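Local coordinates for protein BtGH115A (Bacteroides thetaiotaomicron, PDB 5BY3) that acts as a family GH115 4-O-methyl-alpha-glucuronidase with specificity for decorated arabinogalactans, at residues A[119-124]-A[202-207]; A[179-184]-A[610-615]; A[489-494]-A[665-670]; A[370-375]-A[695-700]. All coordinates share one frame; numbering follows the deposited sequence.

Contact 1: A[119-124]-A[202-207]; sequences GILEIS and LLLRLR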
# COMPACT_ATOMS: atom_id res chain seq x y z
N GLY A 119 18.33 12.76 -7.81
CA GLY A 119 19.07 13.97 -7.35
C GLY A 119 18.44 15.30 -7.70
O GLY A 119 18.30 16.18 -6.85
N ILE A 120 18.07 15.44 -8.97
CA ILE A 120 17.32 16.58 -9.53
C ILE A 120 15.98 16.82 -8.82
O ILE A 120 15.64 17.96 -8.45
CB ILE A 120 17.08 16.37 -11.04
CG1 ILE A 120 18.43 16.29 -11.76
CG2 ILE A 120 16.16 17.46 -11.58
CD1 ILE A 120 18.38 15.94 -13.24
N LEU A 121 15.23 15.74 -8.64
CA LEU A 121 13.95 15.76 -7.95
C LEU A 121 14.06 15.96 -6.45
O LEU A 121 13.09 16.27 -5.81
CB LEU A 121 13.14 14.52 -8.31
CG LEU A 121 12.63 14.58 -9.77
CD1 LEU A 121 11.94 13.31 -10.20
CD2 LEU A 121 11.70 15.75 -10.05
N GLU A 122 15.26 15.83 -5.90
CA GLU A 122 15.50 16.13 -4.49
C GLU A 122 15.48 17.63 -4.29
O GLU A 122 15.08 18.13 -3.22
CB GLU A 122 16.86 15.56 -4.07
CG GLU A 122 17.27 15.76 -2.62
CD GLU A 122 16.21 15.34 -1.59
OE1 GLU A 122 15.56 14.26 -1.73
OE2 GLU A 122 16.06 16.11 -0.62
N ILE A 123 15.94 18.33 -5.32
CA ILE A 123 16.04 19.79 -5.31
C ILE A 123 14.62 20.30 -5.34
O ILE A 123 14.31 21.27 -4.67
CB ILE A 123 16.83 20.31 -6.52
CG1 ILE A 123 18.25 19.74 -6.47
CG2 ILE A 123 16.79 21.85 -6.61
CD1 ILE A 123 19.13 20.23 -7.59
N SER A 124 13.77 19.58 -6.08
CA SER A 124 12.36 19.90 -6.15
C SER A 124 11.65 19.71 -4.78
O SER A 124 10.85 20.57 -4.38
CB SER A 124 11.76 19.16 -7.32
OG SER A 124 10.42 18.81 -7.05
N LEU A 202 4.28 11.13 -10.89
CA LEU A 202 3.99 10.84 -9.51
C LEU A 202 5.02 9.85 -9.00
O LEU A 202 5.53 10.04 -7.89
CB LEU A 202 2.56 10.33 -9.34
CG LEU A 202 2.07 9.86 -7.97
CD1 LEU A 202 2.22 10.91 -6.89
CD2 LEU A 202 0.62 9.44 -8.12
N LEU A 203 5.37 8.85 -9.82
CA LEU A 203 6.31 7.81 -9.39
C LEU A 203 7.70 8.37 -9.24
O LEU A 203 8.38 8.09 -8.27
CB LEU A 203 6.32 6.61 -10.33
CG LEU A 203 5.01 5.82 -10.43
CD1 LEU A 203 5.16 4.75 -11.50
CD2 LEU A 203 4.56 5.22 -9.11
N LEU A 204 8.10 9.21 -10.19
CA LEU A 204 9.37 9.93 -10.09
C LEU A 204 9.47 10.72 -8.80
O LEU A 204 10.44 10.59 -8.03
CB LEU A 204 9.56 10.84 -11.31
CG LEU A 204 9.85 10.23 -12.70
CD1 LEU A 204 10.42 11.24 -13.69
CD2 LEU A 204 10.77 9.02 -12.65
N ARG A 205 8.42 11.51 -8.52
CA ARG A 205 8.42 12.35 -7.32
C ARG A 205 8.39 11.51 -6.04
O ARG A 205 8.82 11.99 -4.99
CB ARG A 205 7.22 13.28 -7.33
CG ARG A 205 7.30 14.41 -8.31
CD ARG A 205 6.11 15.35 -8.00
NE ARG A 205 5.90 16.43 -8.97
CZ ARG A 205 6.74 17.45 -9.17
NH1 ARG A 205 7.90 17.51 -8.52
NH2 ARG A 205 6.44 18.39 -10.07
N LEU A 206 7.85 10.29 -6.13
CA LEU A 206 7.86 9.35 -5.02
C LEU A 206 9.13 8.47 -4.95
O LEU A 206 9.28 7.64 -4.03
CB LEU A 206 6.59 8.48 -5.06
CG LEU A 206 5.24 9.12 -4.74
CD1 LEU A 206 4.11 8.18 -5.14
CD2 LEU A 206 5.14 9.51 -3.28
N ARG A 207 10.03 8.68 -5.92
CA ARG A 207 11.28 7.89 -6.16
C ARG A 207 11.03 6.42 -6.45
O ARG A 207 11.83 5.58 -6.11
CB ARG A 207 12.33 8.01 -5.02
CG ARG A 207 12.68 9.40 -4.53
CD ARG A 207 11.96 9.63 -3.21
NE ARG A 207 12.68 10.59 -2.38
CZ ARG A 207 12.55 10.74 -1.07
NH1 ARG A 207 11.71 10.00 -0.33
NH2 ARG A 207 13.30 11.66 -0.51

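Contact 2: A[179-184]-A[610-615]; sequences NKTYEP and KWNRMM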
# COMPACT_ATOMS: atom_id res chain seq x y z
N ASN A 179 -10.27 8.04 -19.38
CA ASN A 179 -11.05 7.85 -20.60
C ASN A 179 -12.12 8.90 -20.94
O ASN A 179 -12.55 9.00 -22.07
CB ASN A 179 -11.73 6.48 -20.49
CG ASN A 179 -12.29 5.98 -21.81
OD1 ASN A 179 -11.56 5.71 -22.75
ND2 ASN A 179 -13.59 5.80 -21.85
N LYS A 180 -12.58 9.66 -19.94
CA LYS A 180 -13.61 10.70 -20.18
C LYS A 180 -13.24 12.09 -19.64
O LYS A 180 -13.54 13.08 -20.29
CB LYS A 180 -15.00 10.27 -19.67
CG LYS A 180 -15.30 8.79 -19.76
CD LYS A 180 -16.25 8.35 -20.85
CE LYS A 180 -17.14 7.28 -20.22
NZ LYS A 180 -18.00 6.50 -21.15
N THR A 181 -12.56 12.17 -18.49
CA THR A 181 -12.26 13.46 -17.91
C THR A 181 -10.89 14.04 -18.24
O THR A 181 -10.81 15.19 -18.69
CB THR A 181 -12.45 13.44 -16.41
OG1 THR A 181 -13.71 12.83 -16.10
CG2 THR A 181 -12.41 14.87 -15.89
N TYR A 182 -9.82 13.27 -18.05
CA TYR A 182 -8.48 13.81 -18.25
C TYR A 182 -7.90 13.67 -19.64
O TYR A 182 -7.28 14.61 -20.14
CB TYR A 182 -7.51 13.26 -17.20
CG TYR A 182 -6.15 13.89 -17.34
CD1 TYR A 182 -5.96 15.24 -17.06
CD2 TYR A 182 -5.07 13.15 -17.80
CE1 TYR A 182 -4.71 15.84 -17.22
CE2 TYR A 182 -3.82 13.72 -17.96
CZ TYR A 182 -3.65 15.07 -17.66
OH TYR A 182 -2.42 15.64 -17.81
N GLU A 183 -8.04 12.49 -20.24
CA GLU A 183 -7.53 12.27 -21.60
C GLU A 183 -8.66 11.60 -22.39
O GLU A 183 -8.62 10.37 -22.60
CB GLU A 183 -6.32 11.36 -21.53
CG GLU A 183 -5.46 11.28 -22.78
CD GLU A 183 -4.36 10.26 -22.62
OE1 GLU A 183 -4.24 9.68 -21.51
OE2 GLU A 183 -3.61 10.03 -23.59
N PRO A 184 -9.69 12.40 -22.78
CA PRO A 184 -10.93 11.83 -23.35
C PRO A 184 -10.61 11.04 -24.63
O PRO A 184 -9.93 11.54 -25.52
CB PRO A 184 -11.78 13.07 -23.65
CG PRO A 184 -11.21 14.16 -22.79
CD PRO A 184 -9.74 13.88 -22.77
N LYS A 610 -11.73 18.68 -12.18
CA LYS A 610 -10.45 18.03 -12.44
C LYS A 610 -10.50 16.50 -12.17
O LYS A 610 -9.94 15.74 -12.93
CB LYS A 610 -9.31 18.70 -11.70
CG LYS A 610 -7.95 18.05 -11.88
CD LYS A 610 -6.94 18.81 -11.07
CE LYS A 610 -5.69 17.98 -10.86
NZ LYS A 610 -4.48 18.78 -10.56
N TRP A 611 -11.23 16.09 -11.13
CA TRP A 611 -11.33 14.69 -10.77
C TRP A 611 -12.71 14.18 -10.97
O TRP A 611 -13.16 13.32 -10.22
CB TRP A 611 -10.92 14.45 -9.31
CG TRP A 611 -9.59 15.05 -8.96
CD1 TRP A 611 -9.37 16.14 -8.18
CD2 TRP A 611 -8.30 14.61 -9.40
NE1 TRP A 611 -8.04 16.39 -8.07
CE2 TRP A 611 -7.35 15.46 -8.81
CE3 TRP A 611 -7.85 13.55 -10.21
CZ2 TRP A 611 -5.95 15.32 -9.02
CZ3 TRP A 611 -6.47 13.40 -10.43
CH2 TRP A 611 -5.54 14.29 -9.84
N ASN A 612 -13.40 14.69 -11.97
CA ASN A 612 -14.71 14.12 -12.26
C ASN A 612 -14.61 12.63 -12.66
O ASN A 612 -13.74 12.27 -13.47
CB ASN A 612 -15.45 14.95 -13.32
CG ASN A 612 -16.89 14.51 -13.48
OD1 ASN A 612 -17.53 14.08 -12.53
ND2 ASN A 612 -17.39 14.57 -14.71
N ARG A 613 -15.49 11.80 -12.06
CA ARG A 613 -15.49 10.31 -12.20
C ARG A 613 -14.47 9.50 -11.39
O ARG A 613 -14.59 8.27 -11.31
CB ARG A 613 -15.33 9.88 -13.67
CG ARG A 613 -16.34 10.45 -14.63
CD ARG A 613 -16.04 10.02 -16.05
NE ARG A 613 -17.29 10.08 -16.81
CZ ARG A 613 -17.72 11.16 -17.44
NH1 ARG A 613 -16.99 12.28 -17.43
NH2 ARG A 613 -18.88 11.11 -18.09
N MSE A 614 -13.45 10.15 -10.82
CA MSE A 614 -12.45 9.47 -9.99
C MSE A 614 -13.03 8.84 -8.75
O MSE A 614 -12.46 7.90 -8.23
CB MSE A 614 -11.39 10.50 -9.64
CG MSE A 614 -10.21 10.03 -8.79
SE MSE A 614 -9.24 8.43 -9.41
CE MSE A 614 -7.72 9.36 -10.19
N MSE A 615 -14.19 9.32 -8.28
CA MSE A 615 -14.80 8.85 -7.03
C MSE A 615 -16.18 8.32 -7.21
O MSE A 615 -17.09 9.03 -7.67
CB MSE A 615 -14.85 9.91 -5.94
CG MSE A 615 -15.33 9.35 -4.59
SE MSE A 615 -14.15 7.92 -3.90
CE MSE A 615 -12.58 9.07 -3.58

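Contact 3: A[489-494]-A[665-670]; sequences HYRLAH and YESKAA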
# COMPACT_ATOMS: atom_id res chain seq x y z
N HIS A 489 -9.30 8.14 12.86
CA HIS A 489 -9.80 7.64 11.56
C HIS A 489 -9.25 6.26 11.27
O HIS A 489 -10.02 5.30 11.06
CB HIS A 489 -9.37 8.60 10.48
CG HIS A 489 -9.91 8.32 9.12
ND1 HIS A 489 -11.26 8.31 8.83
CD2 HIS A 489 -9.27 8.10 7.93
CE1 HIS A 489 -11.44 8.05 7.54
NE2 HIS A 489 -10.25 7.94 6.97
N TYR A 490 -7.93 6.13 11.32
CA TYR A 490 -7.30 4.85 11.00
C TYR A 490 -7.58 3.75 12.04
O TYR A 490 -7.65 2.56 11.71
CB TYR A 490 -5.81 5.02 10.76
CG TYR A 490 -5.50 5.92 9.59
CD1 TYR A 490 -6.12 5.73 8.35
CD2 TYR A 490 -4.57 6.94 9.70
CE1 TYR A 490 -5.82 6.54 7.25
CE2 TYR A 490 -4.26 7.76 8.60
CZ TYR A 490 -4.90 7.55 7.38
OH TYR A 490 -4.63 8.36 6.27
N ARG A 491 -7.80 4.16 13.27
CA ARG A 491 -7.99 3.23 14.36
C ARG A 491 -9.41 2.65 14.33
O ARG A 491 -9.60 1.43 14.52
CB ARG A 491 -7.66 3.94 15.68
CG ARG A 491 -8.09 3.20 16.92
CD ARG A 491 -8.44 4.18 18.04
NE ARG A 491 -9.34 3.44 18.86
CZ ARG A 491 -10.52 3.85 19.28
NH1 ARG A 491 -10.94 5.06 19.03
NH2 ARG A 491 -11.26 3.01 19.99
N LEU A 492 -10.39 3.50 14.03
CA LEU A 492 -11.76 3.06 13.95
C LEU A 492 -12.03 2.23 12.67
O LEU A 492 -12.89 1.31 12.69
CB LEU A 492 -12.69 4.25 14.05
CG LEU A 492 -12.82 5.00 15.38
CD1 LEU A 492 -13.26 6.41 15.04
CD2 LEU A 492 -13.79 4.40 16.40
N ALA A 493 -11.32 2.56 11.58
CA ALA A 493 -11.36 1.80 10.32
C ALA A 493 -10.70 0.42 10.49
O ALA A 493 -11.18 -0.54 9.92
CB ALA A 493 -10.70 2.56 9.21
N HIS A 494 -9.66 0.32 11.32
CA HIS A 494 -8.98 -0.94 11.65
C HIS A 494 -9.98 -1.86 12.34
O HIS A 494 -10.03 -3.06 12.10
CB HIS A 494 -7.79 -0.62 12.55
CG HIS A 494 -6.91 -1.78 12.91
ND1 HIS A 494 -5.91 -2.25 12.08
CD2 HIS A 494 -6.83 -2.52 14.05
CE1 HIS A 494 -5.28 -3.25 12.68
NE2 HIS A 494 -5.80 -3.43 13.88
N TYR A 665 -6.65 -2.09 18.44
CA TYR A 665 -7.94 -1.46 18.77
C TYR A 665 -7.84 -0.17 19.62
O TYR A 665 -8.63 0.78 19.47
CB TYR A 665 -8.85 -2.49 19.43
CG TYR A 665 -9.68 -3.36 18.49
CD1 TYR A 665 -9.17 -3.77 17.26
CD2 TYR A 665 -10.98 -3.81 18.86
CE1 TYR A 665 -9.91 -4.55 16.40
CE2 TYR A 665 -11.74 -4.61 18.00
CZ TYR A 665 -11.18 -4.98 16.76
OH TYR A 665 -11.84 -5.77 15.85
N GLU A 666 -6.87 -0.13 20.53
CA GLU A 666 -6.63 1.08 21.29
C GLU A 666 -5.14 1.50 21.21
O GLU A 666 -4.57 1.97 22.19
CB GLU A 666 -7.14 0.94 22.72
CG GLU A 666 -6.61 -0.31 23.41
CD GLU A 666 -7.47 -0.82 24.56
OE1 GLU A 666 -8.70 -0.48 24.59
OE2 GLU A 666 -6.91 -1.57 25.40
N SER A 667 -4.56 1.34 20.02
CA SER A 667 -3.22 1.87 19.67
C SER A 667 -2.12 1.37 20.55
O SER A 667 -1.05 1.97 20.57
CB SER A 667 -3.17 3.42 19.65
OG SER A 667 -4.31 3.94 19.02
N LYS A 668 -2.37 0.28 21.27
CA LYS A 668 -1.39 -0.28 22.22
C LYS A 668 -0.98 -1.75 22.02
O LYS A 668 -0.43 -2.36 22.91
CB LYS A 668 -1.84 -0.02 23.67
CG LYS A 668 -1.66 1.44 24.11
CD LYS A 668 -2.70 1.95 25.09
CE LYS A 668 -2.65 3.48 25.15
NZ LYS A 668 -3.32 4.06 26.36
N ALA A 669 -1.20 -2.31 20.83
CA ALA A 669 -0.66 -3.64 20.54
C ALA A 669 0.87 -3.68 20.70
O ALA A 669 1.53 -2.68 20.43
CB ALA A 669 -1.07 -4.13 19.15
N ALA A 670 1.41 -4.84 21.15
CA ALA A 670 2.86 -4.99 21.45
C ALA A 670 3.39 -6.38 21.16
O ALA A 670 2.68 -7.35 21.37
CB ALA A 670 3.13 -4.64 22.91

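Contact 4: A[370-375]-A[695-700]; sequences YGYIRH and RLLPNH. With SO4 (sulfate ion), chain B.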
# COMPACT_ATOMS: atom_id res chain seq x y z
N TYR A 370 -5.22 -8.31 2.71
CA TYR A 370 -5.61 -7.41 3.79
C TYR A 370 -4.39 -6.93 4.57
O TYR A 370 -4.49 -6.54 5.75
CB TYR A 370 -6.72 -8.02 4.63
CG TYR A 370 -7.98 -8.34 3.82
CD1 TYR A 370 -8.01 -9.39 2.90
CD2 TYR A 370 -9.16 -7.57 3.96
CE1 TYR A 370 -9.16 -9.66 2.16
CE2 TYR A 370 -10.32 -7.83 3.21
CZ TYR A 370 -10.31 -8.87 2.32
OH TYR A 370 -11.42 -9.13 1.58
N GLY A 371 -3.24 -6.89 3.89
CA GLY A 371 -2.02 -6.28 4.44
C GLY A 371 -1.25 -7.14 5.45
O GLY A 371 -0.40 -6.62 6.21
N TYR A 372 -1.56 -8.45 5.46
CA TYR A 372 -0.77 -9.45 6.21
C TYR A 372 0.02 -10.37 5.30
O TYR A 372 -0.55 -11.23 4.60
CB TYR A 372 -1.67 -10.27 7.12
CG TYR A 372 -2.43 -9.42 8.11
CD1 TYR A 372 -1.80 -8.89 9.26
CD2 TYR A 372 -3.79 -9.11 7.89
CE1 TYR A 372 -2.50 -8.12 10.19
CE2 TYR A 372 -4.49 -8.32 8.79
CZ TYR A 372 -3.85 -7.83 9.93
OH TYR A 372 -4.59 -7.08 10.82
N ILE A 373 1.33 -10.16 5.29
CA ILE A 373 2.27 -10.95 4.45
C ILE A 373 2.19 -12.46 4.74
O ILE A 373 2.36 -12.88 5.89
CB ILE A 373 3.71 -10.38 4.56
CG1 ILE A 373 3.70 -8.96 3.99
CG2 ILE A 373 4.71 -11.24 3.80
CD1 ILE A 373 4.95 -8.14 4.24
N ARG A 374 1.91 -13.27 3.70
CA ARG A 374 1.75 -14.73 3.90
C ARG A 374 3.10 -15.48 4.13
O ARG A 374 3.17 -16.43 4.90
CB ARG A 374 0.93 -15.39 2.79
CG ARG A 374 -0.55 -15.00 2.74
CD ARG A 374 -1.37 -16.19 2.26
NE ARG A 374 -2.80 -15.98 2.26
CZ ARG A 374 -3.63 -16.39 3.20
NH1 ARG A 374 -3.18 -17.05 4.28
NH2 ARG A 374 -4.93 -16.13 3.08
N HIS A 375 4.18 -15.03 3.48
CA HIS A 375 5.42 -15.78 3.58
C HIS A 375 6.65 -14.90 3.63
O HIS A 375 6.83 -14.00 2.80
CB HIS A 375 5.55 -16.83 2.46
CG HIS A 375 6.79 -17.66 2.57
ND1 HIS A 375 6.82 -18.85 3.26
CD2 HIS A 375 8.05 -17.45 2.13
CE1 HIS A 375 8.04 -19.35 3.22
NE2 HIS A 375 8.81 -18.51 2.55
N ARG A 695 -6.93 -11.22 22.41
CA ARG A 695 -7.07 -10.63 21.11
C ARG A 695 -5.65 -10.33 20.60
O ARG A 695 -4.83 -9.72 21.31
CB ARG A 695 -7.85 -9.32 21.20
CG ARG A 695 -9.37 -9.29 21.41
CD ARG A 695 -10.18 -10.54 21.15
NE ARG A 695 -11.54 -10.45 21.71
CZ ARG A 695 -12.53 -9.64 21.28
NH1 ARG A 695 -12.34 -8.78 20.27
NH2 ARG A 695 -13.72 -9.68 21.87
N LEU A 696 -5.37 -10.77 19.39
CA LEU A 696 -4.04 -10.66 18.81
C LEU A 696 -4.14 -10.13 17.40
O LEU A 696 -5.20 -10.18 16.78
CB LEU A 696 -3.30 -12.00 18.81
CG LEU A 696 -3.23 -12.82 20.09
CD1 LEU A 696 -4.18 -14.02 19.98
CD2 LEU A 696 -1.79 -13.25 20.31
N LEU A 697 -3.03 -9.62 16.89
CA LEU A 697 -2.96 -9.20 15.50
C LEU A 697 -3.11 -10.48 14.69
O LEU A 697 -2.37 -11.45 14.97
CB LEU A 697 -1.63 -8.51 15.20
CG LEU A 697 -1.53 -7.77 13.85
CD1 LEU A 697 -2.46 -6.57 13.83
CD2 LEU A 697 -0.08 -7.38 13.53
N PRO A 698 -4.07 -10.52 13.73
CA PRO A 698 -4.22 -11.73 12.92
C PRO A 698 -3.12 -11.85 11.83
O PRO A 698 -3.41 -12.20 10.68
CB PRO A 698 -5.59 -11.54 12.29
CG PRO A 698 -5.69 -10.05 12.07
CD PRO A 698 -4.88 -9.41 13.19
N ASN A 699 -1.86 -11.63 12.19
CA ASN A 699 -0.81 -11.79 11.20
C ASN A 699 -0.49 -13.31 10.98
O ASN A 699 -1.10 -14.20 11.63
CB ASN A 699 0.41 -10.95 11.55
CG ASN A 699 1.13 -11.46 12.76
OD1 ASN A 699 1.97 -12.33 12.65
ND2 ASN A 699 0.79 -10.95 13.93
N HIS A 700 0.44 -13.58 10.05
CA HIS A 700 0.78 -14.94 9.63
C HIS A 700 2.18 -15.31 10.15
O HIS A 700 3.03 -14.41 10.35
CB HIS A 700 0.73 -15.05 8.09
CG HIS A 700 -0.63 -14.80 7.49
ND1 HIS A 700 -1.67 -15.70 7.59
CD2 HIS A 700 -1.10 -13.77 6.75
CE1 HIS A 700 -2.73 -15.23 6.96
NE2 HIS A 700 -2.42 -14.06 6.45
S SO4 B . -16.51 -7.62 19.75
O1 SO4 B . -15.52 -8.58 20.32
O2 SO4 B . -17.88 -8.20 19.78
O3 SO4 B . -16.47 -6.36 20.52
O4 SO4 B . -16.16 -7.38 18.33

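Contact 1: A[119-124]-A[202-207]
L121 meets L204 through one methyl: L121 CD1 rests 3.6 Å from L204 CB, with L204 O its next neighbour. In L121, CG lies anti to the carbonyl carbon, and a chi2 of 174° then sets CD1 anti to CA, at full stretch away from its own helix. One turn on, S124 OG lies 3.2 Å from R205 NH1, at the edge of the guanidinium and near its plane. The R205 chain is extended from CG to NE, which carries the group far enough to arrive beside the serine. D50 ties this pair together, its OD2 forming a salt bridge with R205 NH1 and a hydrogen bond with S124 OG, while E133 pairs with R205 NH2. The contact thus joins helix 113-126, of the N-terminal region, to helix 193-205, which connects the first two strands of the TIM barrel. A Schellman motif closes that second helix: R207 has a positive phi of 60°, and its N bonds back to L204 O at 2.9 Å. Beyond this turn R207 NH2 lies 3.7 Å from E122 OE1, a long salt bridge; the R207 chain is bent at chi2. Carboxylate and guanidinium are nearly coplanar, 23° apart, with OE1 at the guanidinium edge. R207 also makes a cation-pi contact with W452.

Contact 2: A[179-184]-A[610-615]
T181, in the last turn of helix 174-182, has its CA 6.2 Å from the CA of N612, where the chain folds through a type II beta turn from W611 to M614. The helix follows the first strand of the TIM barrel, and the turn belongs to the long loop after helix 587-603, so the contact fastens that loop to the barrel. R613 holds the third position of the turn with a positive phi of 79°, and the turn is closed by M614 N to W611 O at 3.2 Å. The carbonyl of its central peptide receives the hydrogen bond across the contact, T181 OG1 donating to N612 O at 2.7 Å. The donor stands above the carbonyl plane, 50° out of it. T181 OG1 lies beside its own backbone N, while CG2, anti to that N, comes within 4.0 Å of K610 O, which also accepts a bond from W177 NE1. An alanine here would probably leave N612 O without this donor and open a gap where CG2 faced K610 O. R613, extended from CG to NE, has K180 CB over one face of its guanidinium, offset toward the rim, and T181 OG1 at the edge, in plane. M614, a selenomethionine, packs its side chain on D436, a residue of the nickel site. K180 and R613 cross at about a right angle, K180 CB lying 3.6 Å from R613 NH1.

Contact 3: A[489-494]-A[665-670]
The R491 guanidinium takes the carbonyl of Y665 at its edge, with Y665 O in its plane, and the H494 ring likewise has Y665 CD1 at its edge. The ring pair is looser, H494 CD2 standing 4.2 Å from Y665 CD1, and the two side chains cross at about a right angle. The polar bond is the firmer part: R491 NE donates to Y665 O at 2.8 Å, and its N-H points at the oxygen almost straight, at 173°. At the acceptor, the C=O to donor angle is 155° and the donor is tilted somewhat out of the carbonyl plane. R491 CG is anti to the backbone N (chi1 168°), which swings it off the helix to 3.6 Å from Y665 O. Here helix 476-495 meets the loop between strands 658-659 and 670-672, part of an antiparallel sheet in the C-terminal domain, whose family belongs to the galactose-binding-like clan. E488 forms a salt bridge with R491 NH1, so the guanidinium is held from within its own helix as well as by the loop. An alanine at R491 would probably leave Y665 O without its donor and the E488 carboxylate without its charged mate. The tyrosine is fixed at its far end too, Y665 OH being hydrogen-bonded to R738 O, while its backbone N bonds to D769 OD2.

Contact 4: A[370-375]-A[695-700]
Y372 packs its ring against three consecutive residues, L697, P698 and N699, and this is the tight part of the contact. Its hydroxyl end meets the proline, Y372 OH lying 3.3 Å from P698 CD and Y372 CZ 3.6 Å from P698 CG. P698 O sits over one face of the ring, offset toward the rim, while L697 CD1 lies at the edge, in plane. Another ring carbon, Y372 CD1, is 3.6 Å from N699 CA. The buried hydroxyl is satisfied by N739 OD1. Just as close is H700, whose CD2 comes to 3.4 Å from Y372 O at the edge of the imidazole, where I373 O also lies. D368 OD2 binds H700 NE2, and the other carboxylate oxygen of D368 accepts the backbone N of Y370 and Y372, so one acid steadies both sides. In contrast to the buried Y372, R374 is partly exposed and forms the solvent side of the contact. R374 NH1 lies 3.3 Å from H700 CE1; guanidinium and imidazole planes are 41° apart, and W732 gives R374 a cation-pi partner. Beyond the contact, R695 has its guanidinium bound by D693, Q740 and a sulfate ion, probably from the crystallisation liquor, R695 NH2 donating to sulfate O1 at 2.6 Å. What the tyrosine grips is an inverse gamma turn centred on P698, just past strand 689-696 of the C-terminal domain, set against the loop that follows TIM-barrel strand 362-366.

How the contacts relate
Contact 2 alternates along the chain with each of the other three. Contact 1 closes before contacts 4 and then 3 open; both open before contact 2 closes at 610-615, and they close after it, contact 3 first. Contacts 1 and 2 use helices 193-205 and 174-182, consecutive in the chain, yet their centres are 25 Å apart. Contacts 3 and 4 have centres only 15 Å apart and both join the C-terminal domain to the family 115 region; N739 bonds to H494 O in one and to Y372 OH in the other. Contacts 1 and 4 lie on opposite sides of the chain's centre, so the N-terminal region and the C-terminal domain meet the barrel on opposite sides.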